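Long-range contacts in cysteine desulfurase (Thermococcus onnurineus, PDB 5B89), which probably uses pyridoxal 5'-phosphate to take the sulfur from L-cysteine and pass it to a sulfur carrier, leaving L-alanine: residues E156-E160 with K382-I386; E331-Y335 with V347-P352; G161-L165 with H191-L196; E169-A175 with I199-A205. One frame throughout, in Å; residues are numbered along the deposited sequence.

Contact 1 (E156-E160 with K382-I386); sequences EGDDE and KKLGI
The one direct hydrogen bond between E156-E160 and K382-I386 runs from K383 NZ to G157 O, 3.1 Å long. The ammonium group sits above the carbonyl plane, 41° out of it, rather than on a lone pair. K383 gets there by leaving its helix with CG anti to the backbone N (chi1 -178°), running straight out to CE, and bending only at chi4 (60°). Its CE then lies 3.6 Å from D158 O.

Water does the rest of the polar work. One molecule accepts from both G157 N and K383 NZ. A second accepts from K383 NZ and donates to D159 OD1, bridging an acid and a base whose charged atoms, D159 OD1 and K383 NZ, stand 4.5 Å apart, too far for a salt bridge. The third donates to D159 OD2 and to K383 O.

The two backbones that meet here are a loop and a helix end. The loop follows strand 151-154 and is shaped by an Asx turn, E160 N donating to D158 OD1; helix 378-384 closes in a Schellman motif with G385 as its C-prime residue. D158 O is also held by Y132 OH.

L384 adds van der Waals contact: its CD1 methyl lies 3.6 Å from D159 O and 4.0 Å from D159 CG, the two side chains running alongside in opposing senses. K382, the residue before K383, makes a salt bridge to D269 of the second subunit.

Contact 2 (E331-Y335 with V347-P352); sequences EVPWY and VSFNVP
Y335 and N350 meet with their flat groups almost perpendicular, ring and amide planes 81° apart, where the loop leaving helix 309-329 runs beside strand 346-349. The pairing is a single beta bridge, W334 with F349, on a strand that lies at the margin of the four-stranded mixed sheet within this chain; its other side is bonded to strand 389-393.

N350 ND2 reaches the Y335 ring at its edge and donates to Y335 OH over 3.0 Å, nearly straight at 170°, with the hydroxyl oxygen close to the amide plane. A second bond, from N350 ND2 to G388 O, helps fix the rotation of the amide. With CG beside its backbone N (chi1 -49°), the Y335 ring lies along the strand, CD2 near S348 O and CE2 3.8 Å from F349 CA.

On the other side of the bridge, V332 and F349 cross at a slant, V332 CG1 3.9 Å from F349 CD2. Further along, the proline rings meet, P333 CD 3.9 Å from P352 CD. W334 carries its indole away from the strand, where NE1 bonds to D328, and leaves CB packed against F349 CB.

Two backbone bonds flank the bridge, N350 N to P333 O and Y335 N to S348 O. Beyond them the loop closes over N350 O, which has no polar partner in the model, with V332 CG1 at 3.3 Å and P333 CD at 3.2 Å from that oxygen.

Contact 3 (G161-L165 with H191-L196); sequences GNLDL and HEVEEL
An imidazole used on two sides is the striking thing here: H191 turns a ring face to L163 CD1 while its edge meets a backbone carbonyl. L163 CD1 is 3.5 Å from H191 CD2, the leucine crossing the histidine at about a right angle. At the edge, and in the ring plane, H191 NE2 gives G161 O a weak hydrogen bond, 3.4 Å long and bent to 132°. Its other nitrogen, ND1, hydrogen-bonds to Q181 O, so both ring nitrogens have a backbone partner. With CG beside the backbone N (chi1 -66°), the imidazole swings toward the loop although its CB does not point that way.

L163 and L165 both face helix 193-203 and straddle L196, one methyl each. L163 CD1 packs on L196 CD1, and L165 CD2 on L196 CD2, both at 3.8 Å and both crossing at about a right angle. L165 also lies against the aliphatic part of E192, its CD1 4.2 Å from E192 CB.

E192 is bent at its second torsion (chi2 88°), which folds the carboxylate back toward the loop. A water donates to E192 OE2 and to L163 O, joining the two segments, and the same OE2 forms a salt bridge with K342.

E192 occupies the N-cap position of helix 193-203; D164 holds the same position before helix 165-172, and there its OD1 does cap, accepting from D167 N. Two helix starts packed together beside parallel strands suit the alpha/beta large domain of fold-type I PLP enzymes, and the side chain of H191 lies about 9 Å from the bound pyridoxal phosphate.

Contact 4 (E169-A175 with I199-A205); sequences EKKIKGA and IAKDEGA
Both segments are helix ends that turn off into loops. I172 CA and A200 CA lie 6.3 Å apart. At the last residues, A175 CA and A205 CA are 5.6 Å apart. Helix 165-172 leads into a type II beta turn from I172 to A175, with A175 N bonded to I172 O; helix 193-203 closes in a Schellman motif at G204.

I172 is the central side chain. Its CG2, anti to the backbone N, reaches I199 CG2 and A200 CA, both at 3.8 Å, the two isoleucines crossing at about a right angle. E169 lays its CG against I199 CD1 at 3.7 Å, while A175 and A205 meet deeper in, A205 CB 3.4 Å from A175 O.

E203 bends at chi2 (-58°) and lies across K173, OE1 3.8 Å from K173 CG; K173 NZ stays 4.6 Å from E203 OE1, short of a salt bridge. Two waters link the helix ends: one lies among G174 N, E203 OE1 and E203 O, the other between A175 O and E203 O.

I172 and A205 also rest on V178 of strand 177-181, so the helices pack side by side over the parallel strands of the seven-stranded sheet, the layering of a PLP-dependent aminotransferase large domain.

Contacts 3 and 4 are consecutive parts of one helix-helix interface, centres 13 Å apart: contact 3 joins the starts of the two helical regions and contact 4 their ends. Contact 1 joins contact 3 through the loop before helix 165-172, where E156 O lies 2.9 Å from D164 N, a probable hydrogen bond. From contact 1 the path leads to contact 2, since L384 CD2 packs on Y335 CD1 at 3.9 Å and I386 CD1 reaches Y335 CZ. The side chain of S348 in contact 2 is about 9 Å from the bound alanine and 11 Å from the cofactor; that of H191 in contact 3 is about 9 Å from the cofactor and 13 Å from the alanine. Contacts 1 and 4 lie away from the active site.

Contact 1 (E156-E160 with K382-I386)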
loop_
_atom_site.group_PDB
_atom_site.type_symbol
_atom_site.label_atom_id
_atom_site.label_comp_id
_atom_site.label_asym_id
_atom_site.label_seq_id
_atom_site.Cartn_x
_atom_site.Cartn_y
_atom_site.Cartn_z
ATOM N N GLU B 156 14.897 29.088 -9.045
ATOM C CA GLU B 156 14.308 29.812 -10.153
ATOM C C GLU B 156 14.384 29.013 -11.416
ATOM O O GLU B 156 15.293 28.295 -11.630
ATOM C CB GLU B 156 15.011 31.174 -10.356
ATOM C CG GLU B 156 14.809 32.099 -9.175
ATOM C CD GLU B 156 15.312 33.496 -9.421
ATOM O OE1 GLU B 156 15.972 33.701 -10.426
ATOM O OE2 GLU B 156 15.063 34.369 -8.573
ATOM N N GLY B 157 13.419 29.242 -12.276
ATOM C CA GLY B 157 13.418 28.599 -13.556
ATOM C C GLY B 157 12.461 29.268 -14.513
ATOM O O GLY B 157 11.726 30.095 -14.149
ATOM N N ASP B 158 12.530 28.833 -15.758
ATOM C CA ASP B 158 11.728 29.368 -16.833
ATOM C C ASP B 158 10.430 28.614 -17.096
ATOM O O ASP B 158 10.123 27.685 -16.431
ATOM C CB ASP B 158 12.589 29.578 -18.075
ATOM C CG ASP B 158 12.953 28.301 -18.774
ATOM O OD1 ASP B 158 12.342 27.287 -18.535
ATOM O OD2 ASP B 158 13.854 28.323 -19.559
ATOM N N ASP B 159 9.642 29.087 -18.029
ATOM C CA ASP B 159 8.364 28.497 -18.305
ATOM C C ASP B 159 8.439 27.148 -18.996
ATOM O O ASP B 159 7.477 26.462 -19.051
ATOM C CB ASP B 159 7.481 29.474 -19.093
ATOM C CG ASP B 159 6.883 30.561 -18.215
ATOM O OD1 ASP B 159 7.095 30.542 -17.010
ATOM O OD2 ASP B 159 6.228 31.442 -18.763
ATOM N N GLU B 160 9.596 26.785 -19.478
ATOM C CA GLU B 160 9.803 25.519 -20.114
ATOM C C GLU B 160 10.179 24.484 -19.091
ATOM O O GLU B 160 10.228 23.371 -19.390
ATOM C CB GLU B 160 10.969 25.606 -21.090
ATOM C CG GLU B 160 10.643 26.235 -22.399
ATOM C CD GLU B 160 11.750 26.141 -23.428
ATOM O OE1 GLU B 160 12.766 25.479 -23.273
ATOM O OE2 GLU B 160 11.552 26.738 -24.450
ATOM N N LYS B 382 -0.106 27.683 -12.654
ATOM C CA LYS B 382 -0.193 29.084 -12.202
ATOM C C LYS B 382 1.036 29.879 -12.682
ATOM O O LYS B 382 0.867 31.030 -13.119
ATOM C CB LYS B 382 -0.377 29.118 -10.703
ATOM C CG LYS B 382 -1.709 28.629 -10.278
ATOM C CD LYS B 382 -1.816 28.590 -8.754
ATOM C CE LYS B 382 -3.115 27.948 -8.419
ATOM N NZ LYS B 382 -3.350 28.011 -6.939
ATOM N N LYS B 383 2.224 29.272 -12.744
ATOM C CA LYS B 383 3.442 29.908 -13.287
ATOM C C LYS B 383 3.299 30.236 -14.760
ATOM O O LYS B 383 3.772 31.320 -15.277
ATOM C CB LYS B 383 4.667 29.047 -13.005
ATOM C CG LYS B 383 6.016 29.576 -13.466
ATOM C CD LYS B 383 7.123 28.593 -13.102
ATOM C CE LYS B 383 8.479 28.998 -13.541
ATOM N NZ LYS B 383 8.874 30.325 -12.928
ATOM N N LEU B 384 2.700 29.309 -15.502
ATOM C CA LEU B 384 2.541 29.511 -16.935
ATOM C C LEU B 384 1.317 30.364 -17.246
ATOM O O LEU B 384 1.171 30.791 -18.367
ATOM C CB LEU B 384 2.462 28.138 -17.675
ATOM C CG LEU B 384 3.807 27.547 -18.052
ATOM C CD1 LEU B 384 4.755 27.447 -16.854
ATOM C CD2 LEU B 384 3.618 26.178 -18.618
ATOM N N GLY B 385 0.431 30.599 -16.288
ATOM C CA GLY B 385 -0.764 31.462 -16.574
ATOM C C GLY B 385 -1.849 30.703 -17.353
ATOM O O GLY B 385 -2.616 31.300 -18.102
ATOM N N ILE B 386 -1.929 29.380 -17.185
ATOM C CA ILE B 386 -2.925 28.545 -17.856
ATOM C C ILE B 386 -3.690 27.752 -16.816
ATOM O O ILE B 386 -3.273 27.697 -15.625
ATOM C CB ILE B 386 -2.301 27.632 -18.874
ATOM C CG1 ILE B 386 -1.293 26.701 -18.195
ATOM C CG2 ILE B 386 -1.610 28.426 -19.955
ATOM C CD1 ILE B 386 -0.659 25.669 -19.108
HETATM O O HOH W 1 11.322 31.006 -11.239
HETATM O O HOH W 2 8.049 32.100 -14.809
HETATM O O HOH W 3 4.130 32.695 -17.526
#

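Contact 2 (E331-Y335 with V347-P352)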
loop_
_atom_site.group_PDB
_atom_site.type_symbol
_atom_site.label_atom_id
_atom_site.label_comp_id
_atom_site.label_asym_id
_atom_site.label_seq_id
_atom_site.Cartn_x
_atom_site.Cartn_y
_atom_site.Cartn_z
ATOM N N GLU B 331 0.171 24.574 -35.611
ATOM C CA GLU B 331 0.126 25.753 -34.797
ATOM C C GLU B 331 -0.536 25.541 -33.483
ATOM O O GLU B 331 -1.228 26.387 -32.944
ATOM C CB GLU B 331 -0.435 26.967 -35.575
ATOM C CG GLU B 331 0.385 27.127 -36.844
ATOM C CD GLU B 331 -0.162 28.222 -37.728
ATOM O OE1 GLU B 331 -0.639 27.907 -38.831
ATOM O OE2 GLU B 331 -0.174 29.358 -37.278
ATOM N N VAL B 332 -0.299 24.349 -32.939
ATOM C CA VAL B 332 -0.820 23.970 -31.644
ATOM C C VAL B 332 0.323 24.140 -30.634
ATOM O O VAL B 332 1.311 23.543 -30.740
ATOM C CB VAL B 332 -1.349 22.526 -31.612
ATOM C CG1 VAL B 332 -1.594 22.072 -30.185
ATOM C CG2 VAL B 332 -2.629 22.396 -32.419
ATOM N N PRO B 333 0.068 25.048 -29.633
ATOM C CA PRO B 333 1.161 25.255 -28.672
ATOM C C PRO B 333 1.460 24.085 -27.715
ATOM O O PRO B 333 0.554 23.502 -27.232
ATOM C CB PRO B 333 0.701 26.461 -27.881
ATOM C CG PRO B 333 -0.734 26.338 -27.844
ATOM C CD PRO B 333 -1.069 25.992 -29.250
ATOM N N TRP B 334 2.730 23.806 -27.491
ATOM C CA TRP B 334 3.133 22.758 -26.581
ATOM C C TRP B 334 4.138 23.309 -25.588
ATOM O O TRP B 334 4.812 24.270 -25.855
ATOM C CB TRP B 334 3.610 21.495 -27.309
ATOM C CG TRP B 334 4.711 21.654 -28.254
ATOM C CD1 TRP B 334 4.609 21.952 -29.570
ATOM C CD2 TRP B 334 6.097 21.539 -27.994
ATOM N NE1 TRP B 334 5.805 22.017 -30.131
ATOM C CE2 TRP B 334 6.757 21.780 -29.182
ATOM C CE3 TRP B 334 6.848 21.232 -26.876
ATOM C CZ2 TRP B 334 8.097 21.712 -29.287
ATOM C CZ3 TRP B 334 8.177 21.191 -26.988
ATOM C CH2 TRP B 334 8.796 21.425 -28.169
ATOM N N TYR B 335 4.199 22.652 -24.442
ATOM C CA TYR B 335 4.966 23.091 -23.317
ATOM C C TYR B 335 6.187 22.255 -23.024
ATOM O O TYR B 335 6.364 21.210 -23.538
ATOM C CB TYR B 335 4.051 23.212 -22.095
ATOM C CG TYR B 335 2.767 23.983 -22.358
ATOM C CD1 TYR B 335 2.743 25.337 -22.312
ATOM C CD2 TYR B 335 1.593 23.338 -22.646
ATOM C CE1 TYR B 335 1.582 26.042 -22.575
ATOM C CE2 TYR B 335 0.448 24.030 -22.928
ATOM C CZ TYR B 335 0.446 25.384 -22.878
ATOM O OH TYR B 335 -0.676 26.085 -23.130
ATOM N N VAL B 347 4.202 15.122 -23.603
ATOM C CA VAL B 347 3.941 16.369 -24.369
ATOM C C VAL B 347 2.635 16.926 -23.901
ATOM O O VAL B 347 1.528 16.360 -24.176
ATOM C CB VAL B 347 3.897 16.032 -25.866
ATOM C CG1 VAL B 347 3.618 17.355 -26.599
ATOM C CG2 VAL B 347 5.197 15.425 -26.344
ATOM N N SER B 348 2.659 18.043 -23.177
ATOM C CA SER B 348 1.528 18.821 -22.794
ATOM C C SER B 348 1.349 19.901 -23.845
ATOM O O SER B 348 2.311 20.464 -24.380
ATOM C CB SER B 348 1.739 19.564 -21.403
ATOM O OG SER B 348 1.387 18.701 -20.331
ATOM N N PHE B 349 0.085 20.144 -24.152
ATOM C CA PHE B 349 -0.306 21.099 -25.161
ATOM C C PHE B 349 -1.699 21.624 -24.876
ATOM O O PHE B 349 -2.371 21.184 -23.992
ATOM C CB PHE B 349 -0.265 20.474 -26.570
ATOM C CG PHE B 349 -1.175 19.292 -26.763
ATOM C CD1 PHE B 349 -0.791 18.063 -26.360
ATOM C CD2 PHE B 349 -2.378 19.414 -27.421
ATOM C CE1 PHE B 349 -1.602 16.985 -26.523
ATOM C CE2 PHE B 349 -3.196 18.336 -27.595
ATOM C CZ PHE B 349 -2.809 17.114 -27.154
ATOM N N ASN B 350 -2.073 22.611 -25.674
ATOM C CA ASN B 350 -3.410 23.175 -25.613
ATOM C C ASN B 350 -3.855 23.594 -27.007
ATOM O O ASN B 350 -3.080 23.906 -27.825
ATOM C CB ASN B 350 -3.523 24.395 -24.695
ATOM C CG ASN B 350 -3.874 24.042 -23.275
ATOM O OD1 ASN B 350 -4.783 23.330 -23.012
ATOM N ND2 ASN B 350 -3.140 24.583 -22.371
ATOM N N VAL B 351 -5.149 23.574 -27.204
ATOM C CA VAL B 351 -5.744 24.048 -28.449
ATOM C C VAL B 351 -6.438 25.375 -28.150
ATOM O O VAL B 351 -7.307 25.405 -27.356
ATOM C CB VAL B 351 -6.749 23.062 -29.048
ATOM C CG1 VAL B 351 -7.336 23.651 -30.326
ATOM C CG2 VAL B 351 -6.088 21.733 -29.343
ATOM N N PRO B 352 -5.985 26.452 -28.776
ATOM C CA PRO B 352 -6.576 27.804 -28.506
ATOM C C PRO B 352 -8.059 27.800 -28.765
ATOM O O PRO B 352 -8.502 27.220 -29.764
ATOM C CB PRO B 352 -5.860 28.678 -29.493
ATOM C CG PRO B 352 -4.565 28.021 -29.727
ATOM C CD PRO B 352 -4.916 26.523 -29.776
HETATM O O HOH W 4 5.482 18.819 -22.692
#

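Contact 3 (G161-L165 with H191-L196)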
loop_
_atom_site.group_PDB
_atom_site.type_symbol
_atom_site.label_atom_id
_atom_site.label_comp_id
_atom_site.label_asym_id
_atom_site.label_seq_id
_atom_site.Cartn_x
_atom_site.Cartn_y
_atom_site.Cartn_z
ATOM N N GLY B 161 10.470 24.911 -17.883
ATOM C CA GLY B 161 10.924 24.026 -16.838
ATOM C C GLY B 161 12.432 23.997 -16.631
ATOM O O GLY B 161 12.861 23.261 -15.854
ATOM N N ASN B 162 13.196 24.801 -17.333
ATOM C CA ASN B 162 14.628 24.770 -17.178
ATOM C C ASN B 162 15.042 25.560 -15.939
ATOM O O ASN B 162 14.793 26.700 -15.835
ATOM C CB ASN B 162 15.359 25.352 -18.373
ATOM C CG ASN B 162 14.901 24.812 -19.703
ATOM O OD1 ASN B 162 14.374 25.539 -20.520
ATOM N ND2 ASN B 162 15.175 23.612 -19.944
ATOM N N LEU B 163 15.678 24.875 -15.019
ATOM C CA LEU B 163 16.127 25.494 -13.829
ATOM C C LEU B 163 17.385 26.334 -14.067
ATOM O O LEU B 163 18.201 26.022 -14.841
ATOM C CB LEU B 163 16.486 24.438 -12.770
ATOM C CG LEU B 163 15.362 23.585 -12.225
ATOM C CD1 LEU B 163 15.954 22.359 -11.516
ATOM C CD2 LEU B 163 14.428 24.343 -11.319
ATOM N N ASP B 164 17.530 27.400 -13.302
ATOM C CA ASP B 164 18.721 28.249 -13.325
ATOM C C ASP B 164 19.700 27.640 -12.307
ATOM O O ASP B 164 19.491 27.777 -11.148
ATOM C CB ASP B 164 18.293 29.630 -12.865
ATOM C CG ASP B 164 19.447 30.640 -12.764
ATOM O OD1 ASP B 164 20.580 30.245 -12.773
ATOM O OD2 ASP B 164 19.138 31.818 -12.668
ATOM N N LEU B 165 20.712 26.933 -12.780
ATOM C CA LEU B 165 21.619 26.231 -11.931
ATOM C C LEU B 165 22.488 27.133 -11.070
ATOM O O LEU B 165 22.947 26.733 -10.069
ATOM C CB LEU B 165 22.420 25.228 -12.712
ATOM C CG LEU B 165 21.587 24.041 -13.212
ATOM C CD1 LEU B 165 22.491 23.056 -13.895
ATOM C CD2 LEU B 165 20.765 23.342 -12.151
ATOM N N HIS B 191 15.254 17.309 -15.334
ATOM C CA HIS B 191 16.204 18.159 -14.637
ATOM C C HIS B 191 17.594 17.563 -14.529
ATOM O O HIS B 191 17.781 16.404 -14.668
ATOM C CB HIS B 191 15.670 18.462 -13.258
ATOM C CG HIS B 191 14.431 19.286 -13.267
ATOM N ND1 HIS B 191 13.277 18.921 -12.623
ATOM C CD2 HIS B 191 14.156 20.445 -13.883
ATOM C CE1 HIS B 191 12.359 19.836 -12.812
ATOM N NE2 HIS B 191 12.875 20.770 -13.572
ATOM N N GLU B 192 18.570 18.438 -14.310
ATOM C CA GLU B 192 19.960 18.048 -14.164
ATOM C C GLU B 192 20.179 17.535 -12.767
ATOM O O GLU B 192 20.870 18.103 -12.002
ATOM C CB GLU B 192 20.869 19.241 -14.469
ATOM C CG GLU B 192 20.530 19.871 -15.816
ATOM C CD GLU B 192 19.432 20.973 -15.774
ATOM O OE1 GLU B 192 18.603 21.079 -14.853
ATOM O OE2 GLU B 192 19.410 21.736 -16.745
ATOM N N VAL B 193 19.551 16.414 -12.489
ATOM C CA VAL B 193 19.609 15.855 -11.160
ATOM C C VAL B 193 21.021 15.497 -10.653
ATOM O O VAL B 193 21.293 15.676 -9.503
ATOM C CB VAL B 193 18.621 14.694 -10.985
ATOM C CG1 VAL B 193 18.731 14.118 -9.605
ATOM C CG2 VAL B 193 17.209 15.170 -11.168
ATOM N N GLU B 194 21.858 15.021 -11.518
ATOM C CA GLU B 194 23.187 14.699 -11.086
ATOM C C GLU B 194 23.898 15.945 -10.597
ATOM O O GLU B 194 24.526 15.928 -9.602
ATOM C CB GLU B 194 23.958 14.035 -12.201
ATOM C CG GLU B 194 23.357 12.734 -12.678
ATOM C CD GLU B 194 24.070 12.252 -13.906
ATOM O OE1 GLU B 194 23.390 11.965 -14.882
ATOM O OE2 GLU B 194 25.315 12.241 -13.878
ATOM N N GLU B 195 23.730 17.031 -11.317
ATOM C CA GLU B 195 24.361 18.279 -10.925
ATOM C C GLU B 195 23.771 18.862 -9.664
ATOM O O GLU B 195 24.491 19.320 -8.851
ATOM C CB GLU B 195 24.310 19.288 -12.051
ATOM C CG GLU B 195 25.118 20.546 -11.774
ATOM C CD GLU B 195 26.612 20.288 -11.488
ATOM O OE1 GLU B 195 27.224 19.406 -12.073
ATOM O OE2 GLU B 195 27.142 20.989 -10.635
ATOM N N LEU B 196 22.456 18.808 -9.533
ATOM C CA LEU B 196 21.801 19.291 -8.339
ATOM C C LEU B 196 22.294 18.425 -7.136
ATOM O O LEU B 196 22.501 18.973 -6.031
ATOM C CB LEU B 196 20.256 19.196 -8.481
ATOM C CG LEU B 196 19.712 20.164 -9.553
ATOM C CD1 LEU B 196 18.286 19.787 -9.868
ATOM C CD2 LEU B 196 19.692 21.542 -8.964
HETATM O O HOH W 5 18.401 24.063 -16.841
#

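Contact 4 (E169-A175 with I199-A205)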
loop_
_atom_site.group_PDB
_atom_site.type_symbol
_atom_site.label_atom_id
_atom_site.label_comp_id
_atom_site.label_asym_id
_atom_site.label_seq_id
_atom_site.Cartn_x
_atom_site.Cartn_y
_atom_site.Cartn_z
ATOM N N GLU B 169 22.659 26.850 -6.998
ATOM C CA GLU B 169 23.825 26.812 -6.134
ATOM C C GLU B 169 23.665 27.784 -4.996
ATOM O O GLU B 169 23.968 27.452 -3.835
ATOM C CB GLU B 169 25.018 27.257 -6.933
ATOM C CG GLU B 169 25.585 26.334 -7.942
ATOM C CD GLU B 169 26.819 26.940 -8.634
ATOM O OE1 GLU B 169 26.743 28.098 -9.098
ATOM O OE2 GLU B 169 27.845 26.262 -8.707
ATOM N N LYS B 170 23.125 28.937 -5.280
ATOM C CA LYS B 170 22.901 29.903 -4.256
ATOM C C LYS B 170 21.905 29.457 -3.241
ATOM O O LYS B 170 22.125 29.612 -2.095
ATOM C CB LYS B 170 22.438 31.229 -4.833
ATOM C CG LYS B 170 23.507 31.901 -5.610
ATOM C CD LYS B 170 23.035 33.053 -6.476
ATOM C CE LYS B 170 24.261 33.652 -7.162
ATOM N NZ LYS B 170 24.042 34.524 -8.340
ATOM N N LYS B 171 20.794 28.907 -3.686
ATOM C CA LYS B 171 19.782 28.472 -2.778
ATOM C C LYS B 171 20.156 27.251 -1.952
ATOM O O LYS B 171 19.772 27.165 -0.838
ATOM C CB LYS B 171 18.503 28.169 -3.534
ATOM C CG LYS B 171 17.874 29.388 -4.204
ATOM C CD LYS B 171 16.474 29.546 -3.733
ATOM C CE LYS B 171 15.921 30.918 -4.050
ATOM N NZ LYS B 171 15.696 31.107 -5.499
ATOM N N ILE B 172 20.906 26.345 -2.547
ATOM C CA ILE B 172 21.214 25.043 -1.886
ATOM C C ILE B 172 22.307 25.264 -0.797
ATOM O O ILE B 172 22.334 24.543 0.193
ATOM C CB ILE B 172 21.639 23.993 -2.882
ATOM C CG1 ILE B 172 20.399 23.662 -3.761
ATOM C CG2 ILE B 172 22.168 22.752 -2.207
ATOM C CD1 ILE B 172 20.762 22.780 -4.946
ATOM N N LYS B 173 23.155 26.290 -0.969
ATOM C CA LYS B 173 24.134 26.639 0.092
ATOM C C LYS B 173 23.359 26.981 1.356
ATOM O O LYS B 173 22.438 27.785 1.370
ATOM C CB LYS B 173 25.022 27.815 -0.384
ATOM C CG LYS B 173 26.023 28.287 0.712
ATOM C CD LYS B 173 26.620 29.648 0.346
ATOM C CE LYS B 173 27.567 30.172 1.431
ATOM N NZ LYS B 173 28.673 29.216 1.728
ATOM N N GLY B 174 23.700 26.286 2.449
ATOM C CA GLY B 174 22.976 26.482 3.692
ATOM C C GLY B 174 21.652 25.741 3.830
ATOM O O GLY B 174 20.986 25.911 4.820
ATOM N N ALA B 175 21.247 24.967 2.789
ATOM C CA ALA B 175 20.002 24.257 2.945
ATOM C C ALA B 175 20.195 22.974 3.799
ATOM O O ALA B 175 21.199 22.319 3.636
ATOM C CB ALA B 175 19.520 23.839 1.553
ATOM N N ILE B 199 25.786 19.479 -6.087
ATOM C CA ILE B 199 25.624 20.650 -5.298
ATOM C C ILE B 199 25.199 20.391 -3.883
ATOM O O ILE B 199 25.789 20.882 -2.895
ATOM C CB ILE B 199 24.736 21.732 -5.949
ATOM C CG1 ILE B 199 25.282 22.139 -7.347
ATOM C CG2 ILE B 199 24.616 22.917 -5.060
ATOM C CD1 ILE B 199 24.299 22.890 -8.214
ATOM N N ALA B 200 24.162 19.561 -3.731
ATOM C CA ALA B 200 23.670 19.259 -2.388
ATOM C C ALA B 200 24.741 18.485 -1.631
ATOM O O ALA B 200 24.882 18.815 -0.405
ATOM C CB ALA B 200 22.347 18.386 -2.490
ATOM N N LYS B 201 25.436 17.553 -2.210
ATOM C CA LYS B 201 26.482 16.775 -1.501
ATOM C C LYS B 201 27.613 17.788 -1.070
ATOM O O LYS B 201 28.094 17.754 0.094
ATOM C CB LYS B 201 27.070 15.769 -2.398
ATOM C CG LYS B 201 28.326 15.046 -1.911
ATOM C CD LYS B 201 28.819 14.055 -2.953
ATOM C CE LYS B 201 29.843 13.138 -2.323
ATOM N NZ LYS B 201 30.332 12.185 -3.351
ATOM N N ASP B 202 27.949 18.641 -2.002
ATOM C CA ASP B 202 29.063 19.580 -1.708
ATOM C C ASP B 202 28.630 20.570 -0.640
ATOM O O ASP B 202 29.531 21.011 0.160
ATOM C CB ASP B 202 29.526 20.315 -3.024
ATOM C CG ASP B 202 30.176 19.410 -4.042
ATOM O OD1 ASP B 202 30.496 18.228 -3.746
ATOM O OD2 ASP B 202 30.409 19.861 -5.223
ATOM N N GLU B 203 27.397 20.975 -0.467
ATOM C CA GLU B 203 26.924 21.843 0.536
ATOM C C GLU B 203 26.439 21.214 1.840
ATOM O O GLU B 203 26.013 21.941 2.750
ATOM C CB GLU B 203 25.842 22.777 -0.048
ATOM C CG GLU B 203 26.346 23.647 -1.235
ATOM C CD GLU B 203 27.546 24.565 -0.939
ATOM O OE1 GLU B 203 27.722 24.913 0.278
ATOM O OE2 GLU B 203 28.262 24.919 -1.948
ATOM N N GLY B 204 26.506 19.882 1.923
ATOM C CA GLY B 204 26.006 19.188 3.129
ATOM C C GLY B 204 24.490 19.160 3.293
ATOM O O GLY B 204 24.009 18.985 4.401
ATOM N N ALA B 205 23.689 19.268 2.195
ATOM C CA ALA B 205 22.243 19.185 2.256
ATOM C C ALA B 205 21.830 17.715 1.984
ATOM O O ALA B 205 22.404 17.079 1.107
ATOM C CB ALA B 205 21.646 20.067 1.150
HETATM O O HOH W 6 26.380 24.834 2.533
HETATM O O HOH W 7 23.815 23.181 3.845
#